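Local coordinates for uncharacterized protein (Bacteroides eggerthii DSM 20697, PDB 4ECO), which is of unknown function but carries leucine-rich repeats, a solenoid scaffold that in relatives often binds other proteins, at residues V97-G102 with E233-Y238; T196-A201 with N222-W227; F218-I223 with L262-T267. All coordinates share one frame; numbering follows the deposited sequence.

Interaction 1: V97-G102 with E233-Y238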
loop_
_atom_site.group_PDB
_atom_site.type_symbol
_atom_site.label_atom_id
_atom_site.label_comp_id
_atom_site.label_asym_id
_atom_site.label_seq_id
_atom_site.Cartn_x
_atom_site.Cartn_y
_atom_site.Cartn_z
ATOM N N VAL A 97 11.563 -11.649 -29.289
ATOM C CA VAL A 97 10.493 -12.665 -29.223
ATOM C C VAL A 97 10.026 -12.887 -30.655
ATOM O O VAL A 97 9.580 -11.935 -31.298
ATOM C CB VAL A 97 9.364 -12.283 -28.236
ATOM C CG1 VAL A 97 8.276 -13.344 -28.212
ATOM C CG2 VAL A 97 9.928 -12.072 -26.830
ATOM N N PRO A 98 10.274 -14.101 -31.213
ATOM C CA PRO A 98 9.996 -14.323 -32.642
ATOM C C PRO A 98 8.519 -14.501 -32.946
ATOM O O PRO A 98 7.722 -14.705 -32.039
ATOM C CB PRO A 98 10.788 -15.600 -32.958
ATOM C CG PRO A 98 10.870 -16.340 -31.689
ATOM C CD PRO A 98 10.822 -15.326 -30.570
ATOM N N ASP A 99 8.173 -14.467 -34.246
ATOM C CA ASP A 99 6.814 -14.594 -34.763
ATOM C C ASP A 99 6.244 -15.978 -34.487
ATOM O O ASP A 99 5.031 -16.165 -34.597
ATOM C CB ASP A 99 6.791 -14.293 -36.277
ATOM C CG ASP A 99 7.453 -12.974 -36.632
ATOM O OD1 ASP A 99 7.086 -11.937 -36.031
ATOM O OD2 ASP A 99 8.387 -12.990 -37.440
ATOM N N ALA A 100 7.113 -16.930 -34.098
ATOM C CA ALA A 100 6.775 -18.313 -33.747
ATOM C C ALA A 100 5.793 -18.371 -32.544
ATOM O O ALA A 100 5.057 -19.355 -32.397
ATOM C CB ALA A 100 8.047 -19.095 -33.421
ATOM N N ILE A 101 5.752 -17.295 -31.730
ATOM C CA ILE A 101 4.905 -17.169 -30.547
ATOM C C ILE A 101 3.418 -17.361 -30.938
ATOM O O ILE A 101 2.686 -18.007 -30.180
ATOM C CB ILE A 101 5.173 -15.818 -29.801
ATOM C CG1 ILE A 101 4.502 -15.743 -28.420
ATOM C CG2 ILE A 101 4.903 -14.571 -30.630
ATOM C CD1 ILE A 101 5.404 -16.127 -27.284
ATOM N N GLY A 102 3.037 -16.896 -32.139
ATOM C CA GLY A 102 1.683 -16.974 -32.695
ATOM C C GLY A 102 1.126 -18.372 -32.917
ATOM O O GLY A 102 -0.077 -18.534 -33.104
ATOM N N GLU A 233 8.332 -18.197 -41.790
ATOM C CA GLU A 233 7.213 -19.048 -42.211
ATOM C C GLU A 233 5.926 -18.616 -41.507
ATOM O O GLU A 233 4.864 -18.569 -42.135
ATOM C CB GLU A 233 7.516 -20.539 -41.945
ATOM C CG GLU A 233 8.153 -21.265 -43.135
ATOM C CD GLU A 233 8.258 -22.781 -43.053
ATOM O OE1 GLU A 233 7.540 -23.395 -42.228
ATOM O OE2 GLU A 233 9.035 -23.362 -43.846
ATOM N N TYR A 234 6.057 -18.245 -40.210
ATOM C CA TYR A 234 4.978 -17.786 -39.351
ATOM C C TYR A 234 4.423 -16.446 -39.858
ATOM O O TYR A 234 3.237 -16.392 -40.204
ATOM C CB TYR A 234 5.452 -17.669 -37.888
ATOM C CG TYR A 234 6.003 -18.958 -37.316
ATOM C CD1 TYR A 234 5.153 -19.952 -36.831
ATOM C CD2 TYR A 234 7.376 -19.175 -37.233
ATOM C CE1 TYR A 234 5.658 -21.142 -36.300
ATOM C CE2 TYR A 234 7.891 -20.369 -36.727
ATOM C CZ TYR A 234 7.029 -21.343 -36.247
ATOM O OH TYR A 234 7.542 -22.505 -35.730
ATOM N N ALA A 235 5.284 -15.393 -39.954
ATOM C CA ALA A 235 4.897 -14.047 -40.409
ATOM C C ALA A 235 4.190 -14.110 -41.746
ATOM O O ALA A 235 3.097 -13.563 -41.860
ATOM C CB ALA A 235 6.107 -13.137 -40.507
ATOM N N GLN A 236 4.760 -14.854 -42.721
ATOM C CA GLN A 236 4.202 -15.029 -44.061
ATOM C C GLN A 236 2.798 -15.633 -43.988
ATOM O O GLN A 236 1.926 -15.222 -44.749
ATOM C CB GLN A 236 5.115 -15.904 -44.952
ATOM C CG GLN A 236 6.553 -15.384 -45.184
ATOM C CD GLN A 236 6.744 -14.213 -46.128
ATOM O OE1 GLN A 236 5.891 -13.315 -46.269
ATOM N NE2 GLN A 236 7.927 -14.164 -46.745
ATOM N N GLN A 237 2.569 -16.579 -43.062
ATOM C CA GLN A 237 1.262 -17.220 -42.909
ATOM C C GLN A 237 0.258 -16.242 -42.295
ATOM O O GLN A 237 -0.801 -16.023 -42.893
ATOM C CB GLN A 237 1.361 -18.502 -42.055
ATOM C CG GLN A 237 0.057 -19.315 -41.986
ATOM C CD GLN A 237 0.048 -20.410 -40.942
ATOM O OE1 GLN A 237 1.080 -20.998 -40.571
ATOM N NE2 GLN A 237 -1.139 -20.716 -40.442
ATOM N N TYR A 238 0.613 -15.653 -41.115
ATOM C CA TYR A 238 -0.207 -14.748 -40.291
ATOM C C TYR A 238 -0.492 -13.423 -40.991
ATOM O O TYR A 238 -1.478 -12.761 -40.644
ATOM C CB TYR A 238 0.452 -14.473 -38.935
ATOM C CG TYR A 238 0.900 -15.673 -38.116
ATOM C CD1 TYR A 238 0.479 -16.964 -38.435
ATOM C CD2 TYR A 238 1.734 -15.514 -37.015
ATOM C CE1 TYR A 238 0.928 -18.068 -37.713
ATOM C CE2 TYR A 238 2.188 -16.611 -36.282
ATOM C CZ TYR A 238 1.761 -17.885 -36.617
ATOM O OH TYR A 238 2.188 -18.965 -35.880
#
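Tyr234, on helix 233-238, lays its ring over the backbone of Ala100. Ala100 belongs to the 3-10 turn that starts at Asp99 and follows the short strand 96-97. The tyrosine can be followed outward from the helix. Its CB sits 3.6 Å from Asp99 O and also faces the CB of Asp99. CG stands anti to the carbonyl carbon (chi1 -57°), beside the backbone N. The ring then meets Ala100 CA, which lies 3.5 Å from the ring centroid and only 7° off the normal. This is a CH-pi contact over the middle of the face. Further out, Tyr234 CE2 touches Ala100 CB at 3.5 Å, and the same methyl group is the nearest neighbour of CZ and OH.

One helical turn on, Tyr238 reaches the same turn. Its CE2 comes 3.3 Å from Asp99 O, which lies at the ring edge near the ring plane. Gly102 has no side chain, and the OH end of Tyr238 lies directly against its backbone.

The Asp99 side chain meets the helix at Ala235. Its OD2 packs 3.8 Å from Ala235 CB, but its polar partners lie elsewhere. OD1 is bonded to Ser199 OG and Glu228 N. OD2 is bonded to Asn229 N and Ser232 OG, just ahead of the helix. The contact itself has no hydrogen bond between its segments. Packing and CH-pi contact hold the helix against the turn, while the carboxylate of the buried Asp99 is held by the loop that leads into the helix and by Ser199 OG.

Interaction 2: T196-A201 with N222-W227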
loop_
_atom_site.group_PDB
_atom_site.type_symbol
_atom_site.label_atom_id
_atom_site.label_comp_id
_atom_site.label_asym_id
_atom_site.label_seq_id
_atom_site.Cartn_x
_atom_site.Cartn_y
_atom_site.Cartn_z
ATOM N N THR A 196 14.554 -7.212 -26.365
ATOM C CA THR A 196 14.626 -5.950 -27.101
ATOM C C THR A 196 13.482 -5.781 -28.098
ATOM O O THR A 196 13.308 -4.695 -28.645
ATOM C CB THR A 196 15.976 -5.866 -27.833
ATOM O OG1 THR A 196 16.150 -7.024 -28.666
ATOM C CG2 THR A 196 17.151 -5.740 -26.865
ATOM N N PHE A 197 12.692 -6.830 -28.315
ATOM C CA PHE A 197 11.605 -6.822 -29.280
ATOM C C PHE A 197 10.560 -7.883 -28.911
ATOM O O PHE A 197 10.911 -8.955 -28.401
ATOM C CB PHE A 197 12.194 -7.106 -30.692
ATOM C CG PHE A 197 11.291 -6.820 -31.855
ATOM C CD1 PHE A 197 10.367 -7.761 -32.287
ATOM C CD2 PHE A 197 11.365 -5.609 -32.529
ATOM C CE1 PHE A 197 9.491 -7.472 -33.332
ATOM C CE2 PHE A 197 10.499 -5.328 -33.586
ATOM C CZ PHE A 197 9.577 -6.269 -33.988
ATOM N N VAL A 198 9.277 -7.577 -29.167
ATOM C CA VAL A 198 8.156 -8.499 -28.969
ATOM C C VAL A 198 7.345 -8.448 -30.247
ATOM O O VAL A 198 6.905 -7.367 -30.663
ATOM C CB VAL A 198 7.271 -8.292 -27.705
ATOM C CG1 VAL A 198 6.336 -9.482 -27.513
ATOM C CG2 VAL A 198 8.113 -8.104 -26.458
ATOM N N SER A 199 7.177 -9.621 -30.876
ATOM C CA SER A 199 6.469 -9.823 -32.129
ATOM C C SER A 199 4.970 -9.428 -32.059
ATOM O O SER A 199 4.283 -9.629 -31.053
ATOM C CB SER A 199 6.584 -11.290 -32.544
ATOM O OG SER A 199 5.782 -11.630 -33.661
ATOM N N LYS A 200 4.486 -8.891 -33.176
ATOM C CA LYS A 200 3.117 -8.534 -33.500
ATOM C C LYS A 200 2.187 -9.742 -33.306
ATOM O O LYS A 200 1.016 -9.572 -32.964
ATOM C CB LYS A 200 3.142 -8.122 -34.987
ATOM C CG LYS A 200 1.902 -7.487 -35.576
ATOM C CD LYS A 200 2.147 -7.172 -37.041
ATOM C CE LYS A 200 0.901 -6.658 -37.722
ATOM N NZ LYS A 200 1.142 -6.266 -39.145
ATOM N N ALA A 201 2.743 -10.968 -33.519
ATOM C CA ALA A 201 2.110 -12.298 -33.515
ATOM C C ALA A 201 1.257 -12.589 -32.283
ATOM O O ALA A 201 0.389 -13.448 -32.387
ATOM C CB ALA A 201 3.162 -13.389 -33.651
ATOM N N ASN A 222 8.597 -1.246 -30.237
ATOM C CA ASN A 222 9.035 -2.614 -30.519
ATOM C C ASN A 222 8.252 -3.633 -29.683
ATOM O O ASN A 222 8.601 -4.818 -29.670
ATOM C CB ASN A 222 10.531 -2.749 -30.306
ATOM C CG ASN A 222 11.329 -2.127 -31.429
ATOM O OD1 ASN A 222 10.824 -1.871 -32.536
ATOM N ND2 ASN A 222 12.610 -1.908 -31.177
ATOM N N ILE A 223 7.146 -3.178 -29.049
ATOM C CA ILE A 223 6.257 -4.038 -28.267
ATOM C C ILE A 223 5.014 -4.314 -29.099
ATOM O O ILE A 223 4.067 -3.516 -29.075
ATOM C CB ILE A 223 5.887 -3.473 -26.859
ATOM C CG1 ILE A 223 7.138 -3.087 -26.040
ATOM C CG2 ILE A 223 4.997 -4.465 -26.096
ATOM C CD1 ILE A 223 6.844 -2.325 -24.797
ATOM N N CYS A 224 5.051 -5.420 -29.873
ATOM C CA CYS A 224 3.953 -5.977 -30.662
ATOM C C CYS A 224 3.372 -4.998 -31.724
ATOM O O CYS A 224 2.157 -5.005 -31.994
ATOM C CB CYS A 224 2.854 -6.485 -29.733
ATOM S SG CYS A 224 3.427 -7.706 -28.532
ATOM N N GLU A 225 4.260 -4.247 -32.393
ATOM C CA GLU A 225 3.883 -3.369 -33.502
ATOM C C GLU A 225 4.165 -4.035 -34.859
ATOM O O GLU A 225 3.381 -3.889 -35.807
ATOM C CB GLU A 225 4.615 -2.030 -33.436
ATOM C CG GLU A 225 4.045 -1.058 -32.423
ATOM C CD GLU A 225 4.438 0.386 -32.651
ATOM O OE1 GLU A 225 4.929 0.706 -33.762
ATOM O OE2 GLU A 225 4.223 1.206 -31.727
ATOM N N ALA A 226 5.285 -4.769 -34.940
ATOM C CA ALA A 226 5.761 -5.363 -36.180
ATOM C C ALA A 226 6.159 -6.826 -36.034
ATOM O O ALA A 226 6.296 -7.348 -34.921
ATOM C CB ALA A 226 6.969 -4.569 -36.670
ATOM N N TRP A 227 6.364 -7.479 -37.189
ATOM C CA TRP A 227 6.860 -8.841 -37.212
ATOM C C TRP A 227 8.304 -8.831 -36.756
ATOM O O TRP A 227 9.021 -7.856 -37.009
ATOM C CB TRP A 227 6.730 -9.457 -38.602
ATOM C CG TRP A 227 5.353 -9.437 -39.191
ATOM C CD1 TRP A 227 4.954 -8.784 -40.323
ATOM C CD2 TRP A 227 4.207 -10.157 -38.719
ATOM N NE1 TRP A 227 3.635 -9.062 -40.596
ATOM C CE2 TRP A 227 3.143 -9.884 -39.610
ATOM C CE3 TRP A 227 3.973 -11.011 -37.626
ATOM C CZ2 TRP A 227 1.863 -10.418 -39.431
ATOM C CZ3 TRP A 227 2.706 -11.550 -37.463
ATOM C CH2 TRP A 227 1.666 -11.238 -38.349
HETATM O O HOH W 1 13.549 -2.154 -28.597
HETATM O O HOH W 2 7.177 -4.658 -32.537
#
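The Phe197 ring packs on Ala226 and Asn222, and the Trp227 indole lies against the Lys200 chain. Phe197 CZ is 4.1 Å from Ala226 CB. The CE2 side of the ring lies against the Asn222 amide, whose plane is turned 44° from the ring. Asn222 O stands over one ring face, offset toward the rim, and Ala226 O lies at the edge. With CG anti to the backbone N (chi1 -171°) and the chain extended beyond it, Lys200 runs across the indole. Its CD sits 3.9 Å from the centroid of the six-membered ring, over the face, in a CH-pi contact. Beside the backbone, Val198 CG1 packs on Cys224 SG at 3.6 Å.

Three backbone bonds join the segments. Val198 N gives a fairly straight bond to Asn222 O, with an N-H...O angle of 164°. Cys224 N returns one to Val198 O at 2.8 Å, which completes a single beta bridge between Val198 and Ile223. Lys200 N bonds to Ala226 O at 2.9 Å. Ser199 OG, besides its bond to Asp99 OD1, accepts from Ala201 N in an ST turn. At the outer end, one water takes a hydrogen bond from Asn222 ND2 and gives one to Thr196 O.

The contact fastens the end of strand 194-198 to the loop after strand 210-214. Strand 194-198 pairs in parallel with strand 96-97, and the Trp227 side chain also touches Ala235 and Tyr238 of helix 233-238.

Interaction 3: F218-I223 with L262-T267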
loop_
_atom_site.group_PDB
_atom_site.type_symbol
_atom_site.label_atom_id
_atom_site.label_comp_id
_atom_site.label_asym_id
_atom_site.label_seq_id
_atom_site.Cartn_x
_atom_site.Cartn_y
_atom_site.Cartn_z
ATOM N N PHE A 218 13.492 -2.882 -23.947
ATOM C CA PHE A 218 12.870 -2.537 -25.228
ATOM C C PHE A 218 12.218 -1.145 -25.199
ATOM O O PHE A 218 11.957 -0.588 -24.133
ATOM C CB PHE A 218 11.839 -3.593 -25.689
ATOM C CG PHE A 218 10.883 -4.156 -24.658
ATOM C CD1 PHE A 218 10.246 -3.321 -23.738
ATOM C CD2 PHE A 218 10.530 -5.501 -24.680
ATOM C CE1 PHE A 218 9.319 -3.835 -22.827
ATOM C CE2 PHE A 218 9.609 -6.010 -23.756
ATOM C CZ PHE A 218 9.002 -5.171 -22.839
ATOM N N VAL A 219 12.005 -0.591 -26.397
ATOM C CA VAL A 219 11.356 0.699 -26.635
ATOM C C VAL A 219 9.888 0.418 -26.984
ATOM O O VAL A 219 9.577 -0.666 -27.480
ATOM C CB VAL A 219 12.089 1.557 -27.712
ATOM C CG1 VAL A 219 13.439 2.041 -27.196
ATOM C CG2 VAL A 219 12.255 0.800 -29.027
ATOM N N ALA A 220 8.997 1.382 -26.710
ATOM C CA ALA A 220 7.540 1.277 -26.885
ATOM C C ALA A 220 7.110 0.757 -28.269
ATOM O O ALA A 220 6.236 -0.110 -28.337
ATOM C CB ALA A 220 6.899 2.616 -26.640
ATOM N N GLU A 221 7.754 1.247 -29.347
ATOM C CA GLU A 221 7.431 0.896 -30.738
ATOM C C GLU A 221 7.834 -0.554 -31.104
ATOM O O GLU A 221 7.431 -1.042 -32.160
ATOM C CB GLU A 221 8.068 1.895 -31.740
ATOM C CG GLU A 221 9.581 2.087 -31.651
ATOM C CD GLU A 221 10.123 3.104 -30.655
ATOM O OE1 GLU A 221 9.373 3.527 -29.744
ATOM O OE2 GLU A 221 11.320 3.455 -30.773
ATOM N N ASN A 222 8.597 -1.246 -30.237
ATOM C CA ASN A 222 9.035 -2.614 -30.519
ATOM C C ASN A 222 8.252 -3.633 -29.683
ATOM O O ASN A 222 8.601 -4.818 -29.670
ATOM C CB ASN A 222 10.531 -2.749 -30.306
ATOM C CG ASN A 222 11.329 -2.127 -31.429
ATOM O OD1 ASN A 222 10.824 -1.871 -32.536
ATOM N ND2 ASN A 222 12.610 -1.908 -31.177
ATOM N N ILE A 223 7.146 -3.178 -29.049
ATOM C CA ILE A 223 6.257 -4.038 -28.267
ATOM C C ILE A 223 5.014 -4.314 -29.099
ATOM O O ILE A 223 4.067 -3.516 -29.075
ATOM C CB ILE A 223 5.887 -3.473 -26.859
ATOM C CG1 ILE A 223 7.138 -3.087 -26.040
ATOM C CG2 ILE A 223 4.997 -4.465 -26.096
ATOM C CD1 ILE A 223 6.844 -2.325 -24.797
ATOM N N LEU A 262 11.257 2.911 -22.097
ATOM C CA LEU A 262 9.963 3.374 -22.571
ATOM C C LEU A 262 9.908 4.894 -22.458
ATOM O O LEU A 262 10.307 5.433 -21.429
ATOM C CB LEU A 262 8.789 2.740 -21.779
ATOM C CG LEU A 262 8.528 1.246 -21.902
ATOM C CD1 LEU A 262 7.323 0.858 -21.122
ATOM C CD2 LEU A 262 8.320 0.804 -23.336
ATOM N N THR A 263 9.429 5.585 -23.503
ATOM C CA THR A 263 9.265 7.041 -23.494
ATOM C C THR A 263 7.784 7.347 -23.599
ATOM O O THR A 263 7.367 8.498 -23.437
ATOM C CB THR A 263 10.090 7.739 -24.580
ATOM O OG1 THR A 263 9.896 7.110 -25.853
ATOM C CG2 THR A 263 11.555 7.805 -24.237
ATOM N N LYS A 264 6.985 6.291 -23.844
ATOM C CA LYS A 264 5.520 6.291 -23.941
ATOM C C LYS A 264 5.033 4.889 -23.682
ATOM O O LYS A 264 5.826 3.952 -23.732
ATOM C CB LYS A 264 5.031 6.812 -25.320
ATOM C CG LYS A 264 5.222 5.830 -26.480
ATOM C CD LYS A 264 4.633 6.315 -27.780
ATOM C CE LYS A 264 4.399 5.151 -28.696
ATOM N NZ LYS A 264 4.185 5.593 -30.094
ATOM N N LEU A 265 3.741 4.721 -23.402
ATOM C CA LEU A 265 3.175 3.377 -23.197
ATOM C C LEU A 265 2.969 2.717 -24.542
ATOM O O LEU A 265 2.618 3.432 -25.492
ATOM C CB LEU A 265 1.847 3.404 -22.403
ATOM C CG LEU A 265 1.908 3.891 -20.959
ATOM C CD1 LEU A 265 0.531 3.898 -20.343
ATOM C CD2 LEU A 265 2.830 3.024 -20.114
ATOM N N PRO A 266 3.179 1.372 -24.663
ATOM C CA PRO A 266 2.928 0.703 -25.959
ATOM C C PRO A 266 1.470 0.927 -26.376
ATOM O O PRO A 266 0.559 0.964 -25.544
ATOM C CB PRO A 266 3.279 -0.771 -25.700
ATOM C CG PRO A 266 3.328 -0.929 -24.267
ATOM C CD PRO A 266 3.592 0.406 -23.626
ATOM N N THR A 267 1.272 1.164 -27.654
ATOM C CA THR A 267 -0.013 1.560 -28.236
ATOM C C THR A 267 -1.061 0.434 -28.314
ATOM O O THR A 267 -2.244 0.725 -28.563
ATOM C CB THR A 267 0.225 2.116 -29.638
ATOM O OG1 THR A 267 0.834 1.096 -30.431
ATOM C CG2 THR A 267 1.105 3.368 -29.620
HETATM O O HOH W 3 3.835 0.530 -29.248
#
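Ala220 and Ile223 pack against Leu262 and Pro266, joining loops that follow two neighbouring parallel strands, 210-214 and 253-257, of the leucine-rich repeat solenoid. Ala220 points its CB at the other loop. That methyl lies 3.4 Å from Lys264 O and 3.6 Å from Lys264 CG. Leu262 brings one branch to the contact: its CD2 rests 3.5 Å from Ala220 N and 3.8 Å from Ile223 CD1. The Ile223 and Leu262 side chains cross at about a right angle. Ile223 CD1 also meets Pro266 CG at 3.8 Å, so it touches both apolar partners.

A second shell of contacts surrounds these groups. Ile223 CG1, anti to the carbonyl carbon (chi1 -53°), lies over one face of the Phe218 ring, toward its rim, and both residues also touch Met213 of strand 210-214. Ile223 N bonds to Ala220 O within the turn. On the other side, Leu265 N bonds to Asp294 OD2, and Leu265 packs on Leu291 of helix 288-300. No direct hydrogen bond joins the two segments. A single water bridges them, giving a 2.6 Å hydrogen bond to Ala220 O and accepting one from Thr267 N.

Following the chain from the N terminus, segment 97-102 begins at the end of strand 96-97, where interaction 1 opens its long loop to helix 233-238. Interaction 2 lies wholly within that loop: it begins at 196-201 and closes at 222-227. Interaction 3 starts at 218-223, sharing Asn222 and Ile223 with interaction 2, and closes at 262-267 beyond the helix. It therefore crosses interaction 1, though the two do not touch. Interactions 1 and 2 meet where Val97 pairs with Phe197. Phe218 packs on Val198 between interactions 2 and 3. Together they tie the paired strands 96-97 and 194-198 to helix 233-238 and to the loops after strands 210-214 and 253-257.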